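Local coordinates for protein putative hydroxymethylglutaryl-CoA synthase (Streptococcus mutans, PDB 3SQZ) that binds coenzyme A and is probably a hydroxymethylglutaryl-CoA synthase, an acyl-transferring enzyme of the thiolase fold, at residues A[238-250]-A[339-351]. Sequence-based numbering, arbitrary orientation. Where two conformers were deposited one is given.
Sequences QYLDMLKTTWAEY and FSYGSGAVAEIFT. With COA (coenzyme A), chain D.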
ATOM      1  N   GLN A 238       5.608  16.137  10.861  1.00 16.43           N
ATOM      2  CA  GLN A 238       4.477  16.584  10.054  1.00 17.31           C
ATOM      3  C   GLN A 238       3.399  15.511   9.958  1.00 17.29           C
ATOM      4  O   GLN A 238       2.207  15.818   9.982  1.00 18.97           O
ATOM      5  CB  GLN A 238       4.951  17.037   8.679  1.00 17.92           C
ATOM      6  CG  GLN A 238       5.738  18.327   8.751  1.00 19.22           C
ATOM      7  CD  GLN A 238       4.890  19.485   9.228  1.00 21.89           C
ATOM      8  OE1 GLN A 238       3.794  19.717   8.714  1.00 22.55           O
ATOM      9  NE2 GLN A 238       5.380  20.207  10.232  1.00 23.84           N
ATOM     10  N   TYR A 239       3.816  14.258   9.822  1.00 17.85           N
ATOM     11  CA  TYR A 239       2.881  13.120   9.854  0.85 17.79           C
ATOM     12  C   TYR A 239       2.068  13.200  11.149  1.00 17.07           C
ATOM     13  O   TYR A 239       0.837  13.098  11.132  1.00 18.38           O
ATOM     14  CB  TYR A 239       3.661  11.787   9.712  0.85 17.73           C
ATOM     15  CG  TYR A 239       2.962  10.426   9.961  0.85 16.46           C
ATOM     16  CD1 TYR A 239       2.590  10.031  11.246  0.85 14.69           C
ATOM     17  CD2 TYR A 239       2.778   9.496   8.921  0.85 15.37           C
ATOM     18  CE1 TYR A 239       2.009   8.772  11.486  0.85 14.85           C
ATOM     19  CE2 TYR A 239       2.193   8.230   9.154  0.85 15.02           C
ATOM     20  CZ  TYR A 239       1.810   7.872  10.437  0.85 14.32           C
ATOM     21  OH  TYR A 239       1.239   6.628  10.686  0.85 16.13           O
ATOM     22  N   LEU A 240       2.756  13.392  12.272  1.00 15.92           N
ATOM     23  CA  LEU A 240       2.080  13.427  13.569  1.00 15.31           C
ATOM     24  C   LEU A 240       1.201  14.661  13.763  1.00 14.90           C
ATOM     25  O   LEU A 240       0.131  14.569  14.360  1.00 15.05           O
ATOM     26  CB  LEU A 240       3.088  13.282  14.713  1.00 15.39           C
ATOM     27  CG  LEU A 240       3.803  11.934  14.749  1.00 15.70           C
ATOM     28  CD1 LEU A 240       4.932  11.951  15.767  1.00 16.91           C
ATOM     29  CD2 LEU A 240       2.824  10.809  15.063  1.00 16.43           C
ATOM     30  N   ASP A 241       1.631  15.812  13.249  1.00 15.43           N
ATOM     31  CA  ASP A 241       0.815  17.016  13.384  1.00 16.09           C
ATOM     32  C   ASP A 241      -0.428  16.985  12.492  1.00 15.35           C
ATOM     33  O   ASP A 241      -1.504  17.431  12.897  1.00 15.94           O
ATOM     34  CB  ASP A 241       1.621  18.282  13.113  1.00 17.61           C
ATOM     35  CG  ASP A 241       0.839  19.532  13.455  1.00 19.69           C
ATOM     36  OD1 ASP A 241       0.571  19.744  14.656  1.00 22.03           O
ATOM     37  OD2 ASP A 241       0.475  20.290  12.531  1.00 20.07           O
ATOM     38  N   MET A 242      -0.288  16.473  11.274  1.00 15.49           N
ATOM     39  CA  MET A 242      -1.449  16.334  10.415  0.51 15.69           C
ATOM     40  C   MET A 242      -2.403  15.281  10.963  1.00 15.04           C
ATOM     41  O   MET A 242      -3.616  15.430  10.861  1.00 15.76           O
ATOM     42  CB  MET A 242      -1.030  16.050   8.981  0.51 16.33           C
ATOM     43  CG  MET A 242      -0.296  17.231   8.382  0.51 16.35           C
ATOM     44  SD  MET A 242      -0.104  17.140   6.603  0.51 16.29           S
ATOM     45  CE  MET A 242      -1.777  17.424   6.028  0.51 16.37           C
ATOM     46  N   LEU A 243      -1.860  14.238  11.578  1.00 14.64           N
ATOM     47  CA  LEU A 243      -2.711  13.263  12.248  1.00 14.09           C
ATOM     48  C   LEU A 243      -3.496  13.926  13.384  1.00 13.10           C
ATOM     49  O   LEU A 243      -4.724  13.825  13.457  1.00 13.43           O
ATOM     50  CB  LEU A 243      -1.874  12.108  12.787  1.00 13.86           C
ATOM     51  CG  LEU A 243      -2.586  11.099  13.684  1.00 14.42           C
ATOM     52  CD1 LEU A 243      -3.714  10.364  12.976  1.00 16.30           C
ATOM     53  CD2 LEU A 243      -1.574  10.116  14.238  1.00 14.85           C
ATOM     54  N   LYS A 244      -2.783  14.614  14.267  1.00 13.21           N
ATOM     55  CA  LYS A 244      -3.412  15.250  15.417  1.00 13.93           C
ATOM     56  C   LYS A 244      -4.503  16.236  15.008  1.00 13.64           C
ATOM     57  O   LYS A 244      -5.619  16.197  15.534  1.00 14.38           O
ATOM     58  CB  LYS A 244      -2.365  15.975  16.268  1.00 16.87           C
ATOM     59  CG  LYS A 244      -2.946  16.792  17.417  1.00 20.72           C
ATOM     60  CD  LYS A 244      -1.861  17.547  18.166  1.00 24.76           C
ATOM     61  CE  LYS A 244      -2.446  18.364  19.315  1.00 27.97           C
ATOM     62  NZ  LYS A 244      -1.390  18.961  20.177  1.00 30.06           N
ATOM     63  N   THR A 245      -4.176  17.120  14.071  1.00 13.86           N
ATOM     64  CA  THR A 245      -5.096  18.189  13.693  1.00 14.57           C
ATOM     65  C   THR A 245      -6.275  17.670  12.876  1.00 14.46           C
ATOM     66  O   THR A 245      -7.401  18.145  13.026  1.00 15.74           O
ATOM     67  CB  THR A 245      -4.383  19.348  12.952  1.00 15.59           C
ATOM     68  OG1 THR A 245      -3.701  18.848  11.795  1.00 15.71           O
ATOM     69  CG2 THR A 245      -3.387  20.044  13.871  1.00 16.66           C
ATOM     70  N   THR A 246      -6.029  16.695  12.006  1.00 13.80           N
ATOM     71  CA  THR A 246      -7.118  16.147  11.207  1.00 13.39           C
ATOM     72  C   THR A 246      -8.069  15.339  12.094  1.00 13.45           C
ATOM     73  O   THR A 246      -9.287  15.437  11.967  1.00 14.03           O
ATOM     74  CB  THR A 246      -6.607  15.307  10.023  1.00 12.90           C
ATOM     75  OG1 THR A 246      -5.652  16.074   9.274  1.00 13.51           O
ATOM     76  CG2 THR A 246      -7.760  14.918   9.106  1.00 13.72           C
ATOM     77  N   TRP A 247      -7.512  14.564  13.016  1.00 13.63           N
ATOM     78  CA  TRP A 247      -8.342  13.767  13.917  1.00 14.24           C
ATOM     79  C   TRP A 247      -9.157  14.650  14.863  1.00 15.06           C
ATOM     80  O   TRP A 247     -10.328  14.366  15.133  1.00 15.46           O
ATOM     81  CB  TRP A 247      -7.473  12.765  14.676  1.00 15.38           C
ATOM     82  CG  TRP A 247      -8.167  11.977  15.759  1.00 16.06           C
ATOM     83  CD1 TRP A 247      -7.787  11.905  17.066  1.00 16.68           C
ATOM     84  CD2 TRP A 247      -9.330  11.128  15.635  1.00 16.68           C
ATOM     85  NE1 TRP A 247      -8.631  11.080  17.764  1.00 17.85           N
ATOM     86  CE2 TRP A 247      -9.589  10.593  16.915  1.00 17.30           C
ATOM     87  CE3 TRP A 247     -10.177  10.776  14.575  1.00 16.12           C
ATOM     88  CZ2 TRP A 247     -10.655   9.727  17.166  1.00 18.15           C
ATOM     89  CZ3 TRP A 247     -11.240   9.910  14.830  1.00 17.51           C
ATOM     90  CH2 TRP A 247     -11.467   9.399  16.117  1.00 18.52           C
ATOM     91  N   ALA A 248      -8.555  15.726  15.362  1.00 15.84           N
ATOM     92  CA  ALA A 248      -9.293  16.645  16.222  1.00 17.55           C
ATOM     93  C   ALA A 248     -10.498  17.211  15.477  1.00 17.48           C
ATOM     94  O   ALA A 248     -11.612  17.249  16.006  1.00 18.93           O
ATOM     95  CB  ALA A 248      -8.393  17.770  16.712  1.00 18.68           C
ATOM     96  N   GLU A 249     -10.277  17.652  14.244  1.00 16.61           N
ATOM     97  CA  GLU A 249     -11.349  18.258  13.471  1.00 16.32           C
ATOM     98  C   GLU A 249     -12.394  17.220  13.054  1.00 15.42           C
ATOM     99  O   GLU A 249     -13.588  17.522  13.005  1.00 16.44           O
ATOM    100  CB  GLU A 249     -10.778  19.004  12.263  1.00 16.81           C
ATOM    101  CG  GLU A 249     -11.810  19.739  11.411  1.00 18.33           C
ATOM    102  CD  GLU A 249     -12.476  20.911  12.118  1.00 21.00           C
ATOM    103  OE1 GLU A 249     -11.980  21.359  13.176  1.00 22.68           O
ATOM    104  OE2 GLU A 249     -13.508  21.387  11.600  1.00 21.10           O
ATOM    105  N   TYR A 250     -11.948  15.995  12.779  1.00 15.01           N
ATOM    106  CA  TYR A 250     -12.849  14.902  12.421  1.00 14.75           C
ATOM    107  C   TYR A 250     -13.844  14.627  13.553  1.00 15.54           C
ATOM    108  O   TYR A 250     -15.053  14.525  13.338  1.00 15.88           O
ATOM    109  CB  TYR A 250     -12.053  13.626  12.100  1.00 14.38           C
ATOM    110  CG  TYR A 250     -12.903  12.532  11.506  1.00 13.70           C
ATOM    111  CD1 TYR A 250     -13.004  12.384  10.128  1.00 14.15           C
ATOM    112  CD2 TYR A 250     -13.610  11.649  12.317  1.00 14.76           C
ATOM    113  CE1 TYR A 250     -13.795  11.397   9.570  1.00 13.73           C
ATOM    114  CE2 TYR A 250     -14.404  10.659  11.769  1.00 15.46           C
ATOM    115  CZ  TYR A 250     -14.497  10.540  10.395  1.00 14.67           C
ATOM    116  OH  TYR A 250     -15.283   9.564   9.841  1.00 15.27           O
ATOM    117  N   PHE A 339      -6.247   6.353   9.006  1.00  9.84           N
ATOM    118  CA  PHE A 339      -5.512   7.598   8.822  1.00 10.57           C
ATOM    119  C   PHE A 339      -4.545   7.460   7.671  1.00 10.61           C
ATOM    120  O   PHE A 339      -3.548   6.732   7.766  1.00 12.40           O
ATOM    121  CB  PHE A 339      -4.697   7.986  10.055  1.00 12.97           C
ATOM    122  CG  PHE A 339      -3.705   9.102   9.778  1.00 14.16           C
ATOM    123  CD1 PHE A 339      -4.153  10.395   9.520  1.00 15.27           C
ATOM    124  CD2 PHE A 339      -2.339   8.864   9.755  1.00 14.56           C
ATOM    125  CE1 PHE A 339      -3.261  11.428   9.262  1.00 16.24           C
ATOM    126  CE2 PHE A 339      -1.451   9.900   9.494  1.00 16.03           C
ATOM    127  CZ  PHE A 339      -1.908  11.180   9.250  1.00 16.02           C
ATOM    128  N   SER A 340      -4.844   8.155   6.586  1.00 10.41           N
ATOM    129  CA  SER A 340      -3.992   8.158   5.412  1.00 10.51           C
ATOM    130  C   SER A 340      -3.128   9.406   5.397  1.00 10.40           C
ATOM    131  O   SER A 340      -3.588  10.486   5.749  1.00 10.82           O
ATOM    132  CB  SER A 340      -4.866   8.099   4.156  1.00 10.69           C
ATOM    133  OG  SER A 340      -4.094   8.085   2.966  1.00 11.95           O
ATOM    134  N   TYR A 341      -1.868   9.235   5.018  1.00 10.35           N
ATOM    135  CA  TYR A 341      -0.939  10.342   4.858  1.00 10.45           C
ATOM    136  C   TYR A 341      -0.189  10.194   3.550  1.00 10.10           C
ATOM    137  O   TYR A 341       0.107   9.082   3.100  1.00 11.95           O
ATOM    138  CB  TYR A 341       0.075  10.376   6.011  1.00 11.45           C
ATOM    139  CG  TYR A 341       1.093  11.519   5.963  1.00 10.97           C
ATOM    140  CD1 TYR A 341       0.763  12.789   6.425  1.00 12.44           C
ATOM    141  CD2 TYR A 341       2.380  11.322   5.470  1.00 12.15           C
ATOM    142  CE1 TYR A 341       1.678  13.826   6.396  1.00 12.04           C
ATOM    143  CE2 TYR A 341       3.314  12.361   5.436  1.00 12.74           C
ATOM    144  CZ  TYR A 341       2.952  13.614   5.893  1.00 12.79           C
ATOM    145  OH  TYR A 341       3.845  14.666   5.870  1.00 13.42           O
ATOM    146  N   GLY A 342       0.114  11.330   2.944  1.00  9.17           N
ATOM    147  CA  GLY A 342       1.062  11.394   1.852  1.00  9.49           C
ATOM    148  C   GLY A 342       1.925  12.618   2.065  1.00  9.81           C
ATOM    149  O   GLY A 342       1.430  13.689   2.406  1.00 10.15           O
ATOM    150  N   SER A 343       3.221  12.469   1.858  1.00  9.88           N
ATOM    151  CA  SER A 343       4.141  13.589   1.972  0.70 10.34           C
ATOM    152  C   SER A 343       3.813  14.710   0.998  1.00 10.20           C
ATOM    153  O   SER A 343       3.213  14.487  -0.062  1.00 10.87           O
ATOM    154  CB  SER A 343       5.570  13.102   1.759  0.70 10.38           C
ATOM    155  OG  SER A 343       6.004  12.324   2.863  0.70 11.24           O
ATOM    156  N   GLY A 344       4.204  15.919   1.363  1.00 10.32           N
ATOM    157  CA  GLY A 344       4.027  17.041   0.475  1.00 10.89           C
ATOM    158  C   GLY A 344       3.047  18.157   0.812  1.00 10.10           C
ATOM    159  O   GLY A 344       3.290  19.261   0.337  1.00 10.45           O
ATOM    160  N   ALA A 345       1.954  17.968   1.568  1.00 10.34           N
ATOM    161  CA  ALA A 345       1.465  16.756   2.213  1.00  9.91           C
ATOM    162  C   ALA A 345      -0.060  16.822   2.228  1.00  9.55           C
ATOM    163  O   ALA A 345      -0.650  17.907   2.280  1.00 10.02           O
ATOM    164  CB  ALA A 345       1.986  16.665   3.656  1.00 11.07           C
ATOM    165  N   VAL A 346      -0.686  15.650   2.212  1.00  9.56           N
ATOM    166  CA  VAL A 346      -2.133  15.516   2.285  1.00  9.79           C
ATOM    167  C   VAL A 346      -2.446  14.377   3.240  1.00 10.14           C
ATOM    168  O   VAL A 346      -1.782  13.337   3.204  1.00 11.15           O
ATOM    169  CB  VAL A 346      -2.742  15.207   0.891  1.00 10.60           C
ATOM    170  CG1 VAL A 346      -4.253  15.015   0.973  1.00 11.76           C
ATOM    171  CG2 VAL A 346      -2.388  16.312  -0.100  1.00 11.29           C
ATOM    172  N   ALA A 347      -3.433  14.582   4.106  1.00 10.30           N
ATOM    173  CA  ALA A 347      -3.877  13.539   5.021  1.00 11.08           C
ATOM    174  C   ALA A 347      -5.381  13.398   4.939  1.00 10.32           C
ATOM    175  O   ALA A 347      -6.075  14.341   4.569  1.00 10.88           O
ATOM    176  CB  ALA A 347      -3.460  13.861   6.445  1.00 13.69           C
ATOM    177  N   GLU A 348      -5.898  12.229   5.301  1.00  9.91           N
ATOM    178  CA  GLU A 348      -7.337  12.048   5.316  1.00  9.95           C
ATOM    179  C   GLU A 348      -7.711  10.970   6.308  1.00 10.49           C
ATOM    180  O   GLU A 348      -7.026   9.948   6.407  1.00 12.32           O
ATOM    181  CB  GLU A 348      -7.877  11.718   3.915  1.00 11.23           C
ATOM    182  CG  GLU A 348      -9.389  11.551   3.860  1.00 13.12           C
ATOM    183  CD  GLU A 348      -9.962  11.532   2.447  1.00 14.02           C
ATOM    184  OE1 GLU A 348      -9.327  12.042   1.493  1.00 12.45           O
ATOM    185  OE2 GLU A 348     -11.070  10.982   2.291  1.00 18.38           O
ATOM    186  N   ILE A 349      -8.785  11.213   7.054  1.00 10.41           N
ATOM    187  CA  ILE A 349      -9.374  10.217   7.930  1.00 10.60           C
ATOM    188  C   ILE A 349     -10.697   9.759   7.344  1.00 10.37           C
ATOM    189  O   ILE A 349     -11.513  10.579   6.907  1.00 11.24           O
ATOM    190  CB  ILE A 349      -9.570  10.777   9.331  1.00 11.83           C
ATOM    191  CG1 ILE A 349      -8.193  11.107   9.896  1.00 14.97           C
ATOM    192  CG2 ILE A 349     -10.347   9.785  10.214  1.00 12.83           C
ATOM    193  CD1 ILE A 349      -8.221  11.823  11.185  1.00 16.96           C
ATOM    194  N   PHE A 350     -10.892   8.447   7.315  1.00 10.95           N
ATOM    195  CA  PHE A 350     -12.128   7.859   6.846  1.00 11.56           C
ATOM    196  C   PHE A 350     -12.377   6.590   7.643  1.00 11.11           C
ATOM    197  O   PHE A 350     -11.510   6.144   8.400  1.00 11.78           O
ATOM    198  CB  PHE A 350     -12.102   7.599   5.332  1.00 12.13           C
ATOM    199  CG  PHE A 350     -11.058   6.610   4.885  1.00 12.05           C
ATOM    200  CD1 PHE A 350     -11.404   5.301   4.576  1.00 13.42           C
ATOM    201  CD2 PHE A 350      -9.737   7.001   4.727  1.00 12.47           C
ATOM    202  CE1 PHE A 350     -10.443   4.401   4.140  1.00 14.10           C
ATOM    203  CE2 PHE A 350      -8.774   6.101   4.298  1.00 13.11           C
ATOM    204  CZ  PHE A 350      -9.130   4.802   4.000  1.00 13.78           C
ATOM    205  N   THR A 351     -13.566   6.021   7.499  1.00 11.37           N
ATOM    206  CA  THR A 351     -13.970   4.906   8.342  1.00 11.76           C
ATOM    207  C   THR A 351     -14.740   3.870   7.553  1.00 11.88           C
ATOM    208  O   THR A 351     -15.237   4.132   6.453  1.00 13.17           O
ATOM    209  CB  THR A 351     -14.874   5.358   9.492  1.00 13.23           C
ATOM    210  OG1 THR A 351     -16.123   5.807   8.952  1.00 15.52           O
ATOM    211  CG2 THR A 351     -14.226   6.467  10.308  1.00 15.10           C
TER
HETATM  212  N1A COA D 601      18.377   0.337  19.546  1.00 29.70           N
HETATM  213  C2A COA D 601      17.081   0.703  19.454  1.00 28.91           C
HETATM  214  N3A COA D 601      16.723   1.796  18.685  1.00 28.18           N
HETATM  215  C4A COA D 601      17.684   2.495  18.023  1.00 28.01           C
HETATM  216  C5A COA D 601      19.026   2.125  18.114  1.00 28.84           C
HETATM  217  C6A COA D 601      19.373   1.063  18.861  1.00 29.44           C
HETATM  218  N6A COA D 601      20.746   0.665  18.959  1.00 30.16           N
HETATM  219  N7A COA D 601      19.768   2.992  17.356  1.00 28.97           N
HETATM  220  C8A COA D 601      18.939   3.884  16.805  1.00 28.40           C
HETATM  221  N9A COA D 601      17.632   3.566  17.254  1.00 27.21           N
HETATM  222  C1B COA D 601      16.398   4.185  16.791  1.00 26.40           C
HETATM  223  C2B COA D 601      15.767   5.476  17.382  1.00 25.82           C
HETATM  224  O2B COA D 601      15.978   6.063  18.585  1.00 26.13           O
HETATM  225  C3B COA D 601      14.505   5.587  16.545  1.00 24.61           C
HETATM  226  O3B COA D 601      13.217   5.518  17.017  1.00 23.42           O
HETATM  227  P3B COA D 601      12.546   6.686  17.773  1.00 22.41           P
HETATM  228  O7A COA D 601      12.138   7.795  16.735  1.00 23.47           O
HETATM  229  O8A COA D 601      11.280   6.045  18.424  1.00 23.62           O
HETATM  230  O9A COA D 601      13.488   7.233  18.814  1.00 24.25           O
HETATM  231  C4B COA D 601      14.957   5.044  15.244  1.00 24.40           C
HETATM  232  O4B COA D 601      15.586   3.809  15.640  1.00 24.25           O
HETATM  233  C5B COA D 601      15.350   5.856  14.057  1.00 25.14           C
HETATM  234  O5B COA D 601      16.551   6.471  14.438  1.00 25.57           O
HETATM  235  P1A COA D 601      17.282   7.461  13.444  1.00 25.08           P
HETATM  236  O1A COA D 601      16.303   8.630  13.027  1.00 26.72           O
HETATM  237  O2A COA D 601      18.537   8.004  14.097  1.00 26.44           O
HETATM  238  O3A COA D 601      17.642   6.590  12.160  1.00 25.60           O
HETATM  239  P2A COA D 601      17.996   7.191  10.733  1.00 26.99           P
HETATM  240  O4A COA D 601      18.766   8.557  10.868  1.00 29.13           O
HETATM  241  O5A COA D 601      18.838   6.193   9.972  1.00 29.47           O
HETATM  242  O6A COA D 601      16.635   7.454   9.933  1.00 23.14           O
HETATM  243  CBP COA D 601      14.338   7.094   9.228  1.00 21.77           C
HETATM  244  CCP COA D 601      15.468   6.704  10.148  1.00 22.95           C
HETATM  245  CDP COA D 601      13.972   8.516   9.486  1.00 23.25           C
HETATM  246  CEP COA D 601      13.131   6.220   9.475  1.00 21.49           C
HETATM  247  CAP COA D 601      14.823   6.912   7.818  1.00 20.32           C
HETATM  248  OAP COA D 601      14.920   5.589   7.473  1.00 19.90           O
HETATM  249  C9P COA D 601      14.000   7.684   6.806  1.00 20.14           C
HETATM  250  O9P COA D 601      14.092   8.899   6.664  1.00 20.57           O
HETATM  251  N8P COA D 601      13.112   6.869   5.957  1.00 19.37           N
HETATM  252  C7P COA D 601      12.147   7.486   5.067  1.00 19.36           C
HETATM  253  C6P COA D 601      10.969   8.115   5.781  1.00 20.80           C
HETATM  254  C5P COA D 601       9.890   8.631   4.827  1.00 19.98           C
HETATM  255  O5P COA D 601       9.788   8.199   3.702  1.00 18.49           O
HETATM  256  N4P COA D 601       8.932   9.581   5.324  1.00 20.24           N
HETATM  257  C3P COA D 601       7.820  10.015   4.464  1.00 19.64           C
HETATM  258  C2P COA D 601       6.447   9.547   4.855  1.00 21.71           C
HETATM  259  S1P COA D 601       6.018   9.722   6.557  1.00 24.23           S
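The ring of F339 turns its edge to the face of Y239, with CE2 over the centre of the tyrosine ring. The planes stand at 83°, a T-shaped pair with centroids 5.3 Å apart. On one face of F339 lies L243, whose CD1 sits 3.4 Å from F339 CG. Y341 completes the aromatic cluster. Y239 CA rests over one face of the Y341 ring, a CH-pi contact, and M242 SD meets the edge of that ring 3.8 Å from Y341 CE1, a Met-aromatic contact. The Y239 and Y341 rings are oblique to each other. The thiol sulfur S1P of coenzyme A lies 3.9 Å from Y341 CE2. Y341 OH is hydrogen-bonded to D218; Y239 lies beside H267, the predicted proton donor/acceptor.

In this thiolase fold, helix 232-254 packs on the hairpin of strands 335-342 and 346-354, part of the mixed sheet. No hydrogen bond joins the two segments. The M242 chain bends at its last torsion (chi3 71°), and CE reaches A347 while SD lies 3.6 Å from A345 CB.

Further along, I349 fits between T246, W247 and Y250. Its CD1 comes 3.4 Å from W247 CA and meets the indole at its edge. Its CG2, anti to the backbone N, sits over one face of Y250. Y250 OH touches T351 CG2 at 3.3 Å and is hydrogen-bonded to the backbone oxygen of E208 on strand 203-213.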